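Local coordinates for homoserine kinase (Listeria monocytogenes, PDB 3HUL), which probably catalyses the ATP-dependent phosphorylation of L-homoserine to O-phospho-L-homoserine, the fourth of five steps from L-aspartate to L-threonine, at residues 114-117 with 118-122; 126-129 with 130-134; 177-181 with 182-186. All blocks are in the same frame, centred on the assembly; numbering follows the deposited sequence.

Contact 1 (114-117 with 118-122); sequences VRIA and AEIEG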
ATOM      1  N   VAL A 114       7.471   5.398  22.389  1.00 27.81           N
ATOM      2  CA  VAL A 114       8.281   4.418  21.676  1.00 27.60           C
ATOM      3  C   VAL A 114       9.724   4.777  21.915  1.00 27.83           C
ATOM      4  O   VAL A 114      10.514   3.906  22.310  1.00 27.04           O
ATOM      5  CB  VAL A 114       7.988   4.325  20.124  1.00 27.40           C
ATOM      6  CG1 VAL A 114       9.028   3.457  19.429  1.00 25.71           C
ATOM      7  CG2 VAL A 114       6.593   3.763  19.862  1.00 27.60           C
ATOM      8  N   ARG A 115      10.073   6.051  21.682  1.00 28.40           N
ATOM      9  CA  ARG A 115      11.459   6.466  21.884  1.00 28.96           C
ATOM     10  C   ARG A 115      11.941   6.048  23.262  1.00 28.63           C
ATOM     11  O   ARG A 115      13.058   5.532  23.403  1.00 28.93           O
ATOM     12  CB  ARG A 115      11.691   7.979  21.697  1.00 29.61           C
ATOM     13  CG  ARG A 115      13.171   8.329  21.991  1.00 31.90           C
ATOM     14  CD  ARG A 115      13.463   9.746  22.480  1.00 37.60           C
ATOM     15  NE  ARG A 115      12.635  10.277  23.571  1.00 39.44           N
ATOM     16  CZ  ARG A 115      12.946  10.255  24.872  1.00 40.21           C
ATOM     17  NH1 ARG A 115      14.053   9.669  25.322  1.00 40.65           N
ATOM     18  NH2 ARG A 115      12.126  10.822  25.739  1.00 41.13           N
ATOM     19  N   ILE A 116      11.086   6.249  24.266  1.00 28.02           N
ATOM     20  CA  ILE A 116      11.462   6.045  25.670  1.00 27.86           C
ATOM     21  C   ILE A 116      11.602   4.566  25.980  1.00 27.58           C
ATOM     22  O   ILE A 116      12.555   4.144  26.643  1.00 27.28           O
ATOM     23  CB  ILE A 116      10.433   6.695  26.640  1.00 27.63           C
ATOM     24  CG1 ILE A 116      10.537   8.235  26.582  1.00 28.84           C
ATOM     25  CG2 ILE A 116      10.593   6.152  28.066  1.00 26.29           C
ATOM     26  CD1 ILE A 116       9.334   8.976  27.167  1.00 28.67           C
ATOM     27  N   ALA A 117      10.652   3.779  25.487  1.00 27.37           N
ATOM     28  CA  ALA A 117      10.682   2.334  25.709  1.00 27.74           C
ATOM     29  C   ALA A 117      11.873   1.673  25.014  1.00 27.54           C
ATOM     30  O   ALA A 117      12.465   0.725  25.548  1.00 27.80           O
ATOM     31  CB  ALA A 117       9.353   1.683  25.272  1.00 27.14           C
ATOM     32  N   ALA A 118      12.228   2.185  23.843  1.00 27.82           N
ATOM     33  CA  ALA A 118      13.327   1.608  23.053  1.00 29.36           C
ATOM     34  C   ALA A 118      14.688   1.912  23.704  1.00 29.65           C
ATOM     35  O   ALA A 118      15.565   1.047  23.769  1.00 29.45           O
ATOM     36  CB  ALA A 118      13.281   2.134  21.599  1.00 29.48           C
ATOM     37  N   GLU A 119      14.828   3.137  24.212  1.00 30.39           N
ATOM     38  CA  GLU A 119      16.002   3.548  25.000  1.00 31.20           C
ATOM     39  C   GLU A 119      16.185   2.647  26.228  1.00 30.78           C
ATOM     40  O   GLU A 119      17.300   2.238  26.539  1.00 30.37           O
ATOM     41  CB  GLU A 119      15.837   5.013  25.396  1.00 31.46           C
ATOM     42  CG  GLU A 119      17.051   5.703  25.992  1.00 36.48           C
ATOM     43  CD  GLU A 119      16.798   7.213  26.204  1.00 41.39           C
ATOM     44  OE1 GLU A 119      16.393   7.916  25.231  1.00 41.75           O
ATOM     45  OE2 GLU A 119      17.000   7.690  27.349  1.00 42.36           O
ATOM     46  N   ILE A 120      15.088   2.324  26.913  1.00 30.97           N
ATOM     47  CA  ILE A 120      15.150   1.416  28.063  1.00 31.39           C
ATOM     48  C   ILE A 120      15.540   0.007  27.648  1.00 31.99           C
ATOM     49  O   ILE A 120      16.399  -0.623  28.286  1.00 32.02           O
ATOM     50  CB  ILE A 120      13.814   1.342  28.840  1.00 31.27           C
ATOM     51  CG1 ILE A 120      13.513   2.690  29.515  1.00 31.65           C
ATOM     52  CG2 ILE A 120      13.864   0.224  29.874  1.00 30.64           C
ATOM     53  CD1 ILE A 120      12.128   2.742  30.179  1.00 30.30           C
ATOM     54  N   GLU A 121      14.900  -0.506  26.593  1.00 32.22           N
ATOM     55  CA  GLU A 121      15.136  -1.895  26.207  1.00 32.64           C
ATOM     56  C   GLU A 121      16.398  -2.128  25.373  1.00 33.22           C
ATOM     57  O   GLU A 121      16.920  -3.250  25.350  1.00 33.81           O
ATOM     58  CB  GLU A 121      13.914  -2.476  25.507  1.00 33.16           C
ATOM     59  CG  GLU A 121      12.680  -2.602  26.421  1.00 34.02           C
ATOM     60  CD  GLU A 121      12.695  -3.854  27.285  1.00 37.31           C
ATOM     61  OE1 GLU A 121      11.940  -4.774  26.963  1.00 39.58           O
ATOM     62  OE2 GLU A 121      13.445  -3.924  28.295  1.00 39.72           O
ATOM     63  N   GLY A 122      16.882  -1.081  24.700  1.00 32.62           N
ATOM     64  CA  GLY A 122      18.061  -1.182  23.858  1.00 32.41           C
ATOM     65  C   GLY A 122      17.754  -1.563  22.412  1.00 32.37           C
ATOM     66  O   GLY A 122      18.660  -1.599  21.575  1.00 31.46           O
TER
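R115 and E119, one helical turn apart, form the charged part of this contact. Their side chains run side by side in the same direction, and NH1 of R115 reaches OE1 of E119 at 2.9 Å. The carboxylate oxygen sits at the edge of the guanidinium, near its plane, yet the N-H...O angle of 126° makes the hydrogen bond weak, so the pair is chiefly a salt bridge. The arginine chain bends back at chi3 (48°), which brings CG1 of I116 under one face of the guanidinium, toward its rim. Apolar packing follows the same spacing: CG2 of I116 meets CD1 of I120 at 4.3 Å, on a side also lined by I97 and V93 of helix 88-103. The backbone amides of A118 to E121 donate to the carbonyls four residues earlier, A118 N to V114 O at 2.9 Å. E121 turns its carboxylate away, toward S89, a predicted ATP-binding residue at the start of helix 88-103, to which OE1 makes a weak hydrogen bond. G122, with phi 90°, leaves helical geometry while its N still donates to A118 O at 2.7 Å. The pattern is the i to i+4 hydrogen bonding of an alpha-helix ended by a glycine, here the C-terminal end of helix 110-121.

Contact 2 (126-129 with 130-134); sequences NVAP and AVLGN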
ATOM      1  N   ASN A 126      10.248  -5.022  20.001  1.00 25.69           N
ATOM      2  CA  ASN A 126       9.100  -5.373  20.837  1.00 25.37           C
ATOM      3  C   ASN A 126       8.267  -4.144  21.157  1.00 25.03           C
ATOM      4  O   ASN A 126       7.052  -4.171  20.950  1.00 24.64           O
ATOM      5  CB  ASN A 126       9.486  -6.088  22.130  1.00 24.85           C
ATOM      6  CG  ASN A 126      10.102  -7.452  21.881  1.00 27.10           C
ATOM      7  OD1 ASN A 126      11.323  -7.580  21.908  1.00 28.77           O
ATOM      8  ND2 ASN A 126       9.261  -8.479  21.627  1.00 23.91           N
ATOM      9  N   VAL A 127       8.924  -3.081  21.650  1.00 24.75           N
ATOM     10  CA  VAL A 127       8.229  -1.916  22.210  1.00 24.35           C
ATOM     11  C   VAL A 127       7.431  -1.059  21.221  1.00 23.93           C
ATOM     12  O   VAL A 127       6.374  -0.540  21.567  1.00 24.07           O
ATOM     13  CB  VAL A 127       9.162  -1.008  23.108  1.00 25.11           C
ATOM     14  CG1 VAL A 127       9.650  -1.781  24.352  1.00 25.38           C
ATOM     15  CG2 VAL A 127      10.330  -0.401  22.322  1.00 21.80           C
ATOM     16  N   ALA A 128       7.914  -0.904  19.995  1.00 23.18           N
ATOM     17  CA  ALA A 128       7.173  -0.100  19.035  1.00 22.15           C
ATOM     18  C   ALA A 128       5.808  -0.771  18.710  1.00 21.99           C
ATOM     19  O   ALA A 128       4.771  -0.131  18.843  1.00 21.77           O
ATOM     20  CB  ALA A 128       8.015   0.166  17.759  1.00 22.50           C
ATOM     21  N   PRO A 129       5.802  -2.069  18.331  1.00 21.16           N
ATOM     22  CA  PRO A 129       4.478  -2.700  18.147  1.00 21.30           C
ATOM     23  C   PRO A 129       3.642  -2.789  19.451  1.00 22.26           C
ATOM     24  O   PRO A 129       2.414  -2.763  19.377  1.00 23.41           O
ATOM     25  CB  PRO A 129       4.802  -4.097  17.569  1.00 20.83           C
ATOM     26  CG  PRO A 129       6.243  -4.293  17.723  1.00 20.09           C
ATOM     27  CD  PRO A 129       6.915  -2.967  17.960  1.00 20.76           C
ATOM     28  N   ALA A 130       4.281  -2.862  20.627  1.00 21.53           N
ATOM     29  CA  ALA A 130       3.518  -2.837  21.883  1.00 21.95           C
ATOM     30  C   ALA A 130       2.777  -1.508  22.039  1.00 21.76           C
ATOM     31  O   ALA A 130       1.639  -1.475  22.489  1.00 22.58           O
ATOM     32  CB  ALA A 130       4.424  -3.116  23.109  1.00 21.16           C
ATOM     33  N   VAL A 131       3.409  -0.418  21.632  1.00 22.20           N
ATOM     34  CA  VAL A 131       2.744   0.884  21.649  1.00 22.62           C
ATOM     35  C   VAL A 131       1.817   1.104  20.447  1.00 22.63           C
ATOM     36  O   VAL A 131       0.739   1.628  20.597  1.00 23.05           O
ATOM     37  CB  VAL A 131       3.772   2.025  21.693  1.00 23.10           C
ATOM     38  CG1 VAL A 131       3.062   3.413  21.649  1.00 24.04           C
ATOM     39  CG2 VAL A 131       4.626   1.904  22.933  1.00 21.77           C
ATOM     40  N   LEU A 132       2.232   0.699  19.250  1.00 23.12           N
ATOM     41  CA  LEU A 132       1.573   1.173  18.014  1.00 22.89           C
ATOM     42  C   LEU A 132       0.580   0.173  17.477  1.00 23.15           C
ATOM     43  O   LEU A 132      -0.350   0.529  16.757  1.00 23.56           O
ATOM     44  CB  LEU A 132       2.621   1.469  16.970  1.00 23.32           C
ATOM     45  CG  LEU A 132       3.626   2.508  17.485  1.00 24.02           C
ATOM     46  CD1 LEU A 132       4.677   2.681  16.445  1.00 20.61           C
ATOM     47  CD2 LEU A 132       2.914   3.854  17.827  1.00 22.93           C
ATOM     48  N   GLY A 133       0.772  -1.083  17.864  1.00 22.59           N
ATOM     49  CA  GLY A 133      -0.090  -2.152  17.424  1.00 21.97           C
ATOM     50  C   GLY A 133       0.387  -2.659  16.070  1.00 21.25           C
ATOM     51  O   GLY A 133       1.166  -2.011  15.375  1.00 20.14           O
ATOM     52  N   ASN A 134      -0.102  -3.837  15.721  1.00 20.79           N
ATOM     53  CA  ASN A 134       0.144  -4.438  14.435  1.00 21.29           C
ATOM     54  C   ASN A 134       1.626  -4.716  14.155  1.00 20.57           C
ATOM     55  O   ASN A 134       2.355  -5.160  15.037  1.00 21.30           O
ATOM     56  CB  ASN A 134      -0.516  -3.586  13.335  1.00 21.17           C
ATOM     57  CG  ASN A 134      -1.255  -4.429  12.351  1.00 22.76           C
ATOM     58  OD1 ASN A 134      -0.704  -5.400  11.823  1.00 24.09           O
ATOM     59  ND2 ASN A 134      -2.516  -4.092  12.109  1.00 23.18           N
TER
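The puckered pyrrolidine ring of P129 meets the other segment through CB, which lies 3.7 Å from N134 O, just beyond the end of the helix. The flat groups are the side-chain amides at the two ends: N126 gives ND2 to T10 OG1 and leans on S90, a predicted ATP-binding residue on helix 88-103, while N134 OD1 accepts from F152 N. Backbone bonds carry the rest. A130 N meets N126 O at 3.1 Å; V131 N donates to V127 O, and L132 N to A128 O at 2.7 Å. Side chains lie over the last two oxygens: L132 CG comes within 3.2 Å of A128 O, and V131 CG2 within 3.3 Å of V127 O. The leucine CG is anti to its carbonyl carbon (chi1 -58°) and chi2 is extended (176°), which together direct CD1 back along the helix to A128 CB at 4.4 Å. At the end G133, with phi 85°, donates N to P129 O at 2.8 Å. R149 NE binds L132 O and, weakly, G133 O. The arrangement is a short alpha-helix closed by a glycine with positive phi, releasing the chain into strand 135-141 of the GHMP kinase fold.

Contact 3 (177-181 with 182-186); sequences DTLPF and KEAVQ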
ATOM      1  N   ASP A 177      30.563 -10.873  17.227  1.00 57.53           N
ATOM      2  CA  ASP A 177      31.216  -9.570  17.386  1.00 56.97           C
ATOM      3  C   ASP A 177      31.236  -8.753  16.094  1.00 56.08           C
ATOM      4  O   ASP A 177      31.239  -7.503  16.112  1.00 56.04           O
ATOM      5  CB  ASP A 177      32.662  -9.806  17.843  1.00 57.64           C
ATOM      6  CG  ASP A 177      33.237  -8.649  18.658  1.00 59.36           C
ATOM      7  OD1 ASP A 177      32.503  -7.674  18.956  1.00 62.04           O
ATOM      8  OD2 ASP A 177      34.435  -8.733  19.018  1.00 59.81           O
ATOM      9  N   THR A 178      31.271  -9.469  14.974  1.00 54.49           N
ATOM     10  CA  THR A 178      31.573  -8.886  13.671  1.00 53.03           C
ATOM     11  C   THR A 178      31.069  -9.843  12.596  1.00 51.85           C
ATOM     12  O   THR A 178      30.902 -11.037  12.859  1.00 51.84           O
ATOM     13  CB  THR A 178      33.110  -8.579  13.527  1.00 52.84           C
ATOM     14  OG1 THR A 178      33.375  -7.939  12.278  1.00 53.54           O
ATOM     15  CG2 THR A 178      33.947  -9.834  13.628  1.00 52.56           C
ATOM     16  N   LEU A 179      30.791  -9.317  11.405  1.00 50.42           N
ATOM     17  CA  LEU A 179      30.305 -10.127  10.293  1.00 49.12           C
ATOM     18  C   LEU A 179      31.018  -9.756   9.004  1.00 48.16           C
ATOM     19  O   LEU A 179      31.291  -8.573   8.770  1.00 48.07           O
ATOM     20  CB  LEU A 179      28.809  -9.894  10.070  1.00 49.63           C
ATOM     21  CG  LEU A 179      27.782 -10.290  11.126  1.00 49.61           C
ATOM     22  CD1 LEU A 179      26.496  -9.513  10.860  1.00 49.35           C
ATOM     23  CD2 LEU A 179      27.540 -11.801  11.124  1.00 49.25           C
ATOM     24  N   PRO A 180      31.311 -10.756   8.148  1.00 47.09           N
ATOM     25  CA  PRO A 180      31.796 -10.391   6.824  1.00 46.65           C
ATOM     26  C   PRO A 180      30.807  -9.453   6.147  1.00 46.35           C
ATOM     27  O   PRO A 180      29.598  -9.700   6.140  1.00 45.78           O
ATOM     28  CB  PRO A 180      31.887 -11.733   6.073  1.00 46.20           C
ATOM     29  CG  PRO A 180      31.320 -12.757   6.960  1.00 46.62           C
ATOM     30  CD  PRO A 180      31.344 -12.212   8.363  1.00 47.21           C
ATOM     31  N   PHE A 181      31.335  -8.359   5.617  1.00 46.40           N
ATOM     32  CA  PHE A 181      30.551  -7.390   4.876  1.00 46.09           C
ATOM     33  C   PHE A 181      29.468  -8.055   4.006  1.00 45.79           C
ATOM     34  O   PHE A 181      28.282  -7.731   4.120  1.00 45.39           O
ATOM     35  CB  PHE A 181      31.476  -6.523   4.013  1.00 46.08           C
ATOM     36  CG  PHE A 181      30.781  -5.354   3.368  1.00 46.67           C
ATOM     37  CD1 PHE A 181      30.391  -5.412   2.036  1.00 47.47           C
ATOM     38  CD2 PHE A 181      30.508  -4.201   4.098  1.00 47.20           C
ATOM     39  CE1 PHE A 181      29.739  -4.326   1.437  1.00 48.69           C
ATOM     40  CE2 PHE A 181      29.857  -3.111   3.508  1.00 47.49           C
ATOM     41  CZ  PHE A 181      29.469  -3.178   2.181  1.00 48.29           C
ATOM     42  N   LYS A 182      29.888  -8.987   3.154  1.00 45.37           N
ATOM     43  CA  LYS A 182      28.999  -9.604   2.181  1.00 45.31           C
ATOM     44  C   LYS A 182      27.822 -10.302   2.863  1.00 44.60           C
ATOM     45  O   LYS A 182      26.704 -10.308   2.345  1.00 44.53           O
ATOM     46  CB  LYS A 182      29.778 -10.592   1.304  1.00 45.71           C
ATOM     47  CG  LYS A 182      28.943 -11.260   0.226  1.00 47.46           C
ATOM     48  CD  LYS A 182      29.797 -12.031  -0.781  1.00 51.24           C
ATOM     49  CE  LYS A 182      29.144 -12.013  -2.172  1.00 52.95           C
ATOM     50  NZ  LYS A 182      27.711 -12.460  -2.148  1.00 53.32           N
ATOM     51  N   GLU A 183      28.091 -10.898   4.021  1.00 43.59           N
ATOM     52  CA  GLU A 183      27.078 -11.621   4.775  1.00 42.45           C
ATOM     53  C   GLU A 183      26.029 -10.649   5.292  1.00 40.20           C
ATOM     54  O   GLU A 183      24.840 -10.938   5.233  1.00 39.88           O
ATOM     55  CB  GLU A 183      27.731 -12.350   5.945  1.00 43.23           C
ATOM     56  CG  GLU A 183      26.898 -13.487   6.551  1.00 46.76           C
ATOM     57  CD  GLU A 183      27.765 -14.473   7.354  1.00 49.69           C
ATOM     58  OE1 GLU A 183      28.719 -15.044   6.771  1.00 51.18           O
ATOM     59  OE2 GLU A 183      27.496 -14.668   8.559  1.00 50.89           O
ATOM     60  N   ALA A 184      26.482  -9.506   5.797  1.00 37.77           N
ATOM     61  CA  ALA A 184      25.590  -8.479   6.301  1.00 36.34           C
ATOM     62  C   ALA A 184      24.682  -7.912   5.195  1.00 35.47           C
ATOM     63  O   ALA A 184      23.484  -7.729   5.413  1.00 34.22           O
ATOM     64  CB  ALA A 184      26.386  -7.361   6.967  1.00 36.38           C
ATOM     65  N   VAL A 185      25.271  -7.641   4.022  1.00 34.82           N
ATOM     66  CA  VAL A 185      24.552  -7.115   2.853  1.00 34.19           C
ATOM     67  C   VAL A 185      23.445  -8.081   2.442  1.00 33.42           C
ATOM     68  O   VAL A 185      22.314  -7.673   2.214  1.00 33.06           O
ATOM     69  CB  VAL A 185      25.508  -6.828   1.664  1.00 34.49           C
ATOM     70  CG1 VAL A 185      24.738  -6.464   0.394  1.00 34.79           C
ATOM     71  CG2 VAL A 185      26.469  -5.685   2.021  1.00 34.33           C
ATOM     72  N   GLN A 186      23.783  -9.362   2.411  1.00 32.80           N
ATOM     73  CA  GLN A 186      22.861 -10.416   2.065  1.00 32.73           C
ATOM     74  C   GLN A 186      21.717 -10.572   3.089  1.00 31.87           C
ATOM     75  O   GLN A 186      20.549 -10.737   2.703  1.00 32.11           O
ATOM     76  CB  GLN A 186      23.630 -11.723   1.883  1.00 33.18           C
ATOM     77  CG  GLN A 186      22.756 -12.952   1.782  1.00 36.69           C
ATOM     78  CD  GLN A 186      23.500 -14.188   1.253  1.00 42.19           C
ATOM     79  OE1 GLN A 186      23.993 -14.199   0.116  1.00 42.80           O
ATOM     80  NE2 GLN A 186      23.532 -15.254   2.065  1.00 41.76           N
TER
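P180 and E183 meet where a short strand turns into a helix, with P180 at the N-cap position of helix 181-198. Strand 178-180 and the segment 182-186 run at 87° to each other, so the chain makes a sharp strand-to-helix corner. The backbone holds it: the carbonyl of P180 receives A184 N at 3.1 Å in a straight bond, and E183 N at 2.9 Å in a weak, strongly bent one. One oxygen thus serves two amides of the first turn. The strand itself continues across the subunit interface, residues T178 to P180 pairing in an antiparallel ladder with a strand of the second subunit.

The tightly packed part lies around F181 and the buried A184 and V185. F181 holds CG anti to its backbone N; chi1 (-171°) places the ring beside V185 and chi2 (-100°) turns a face to it, so that V185 CG2 stands 4.0 Å from the centroid of the F181 ring in a CH-pi contact. Nearby, L179 CD1 touches A184 CB at 4.4 Å. On this side F181 of the second subunit packs on L179, and A184 meets A184 of that subunit.

On the looser side, P180 and K182 are exposed. The extended E183 chain lies alongside the P180 ring, pointing the same way, whereas it crosses the L179 side chain at about a right angle. Across the contact the two carboxylate oxygens therefore meet carbon: E183 OE2 stands 3.8 Å from L179 CD2, and E183 OE1 lies 3.5 Å from P180 CG.

Overall arrangement
From the N terminus the contacts come in series, none crossing or enclosing another, and each closes only a local turn. Contact 1 sits near the C-terminal end of helix 110-121; contact 2 spans the next helix, 127-132, and leads into strand 135-141. Their centres are about 11 Å apart and they touch directly, A117 CB meeting V127 CB at 3.5 Å and V114 CG2 meeting V131 CB at 3.8 Å, so two successive helices of the N-terminal GHMP region pack together beside helix 88-103. Contact 3 comes later, at the start of helix 181-198, its centre about 26 Å and about 28 Å from those of contacts 1 and 2. It ties the chain to a second subunit.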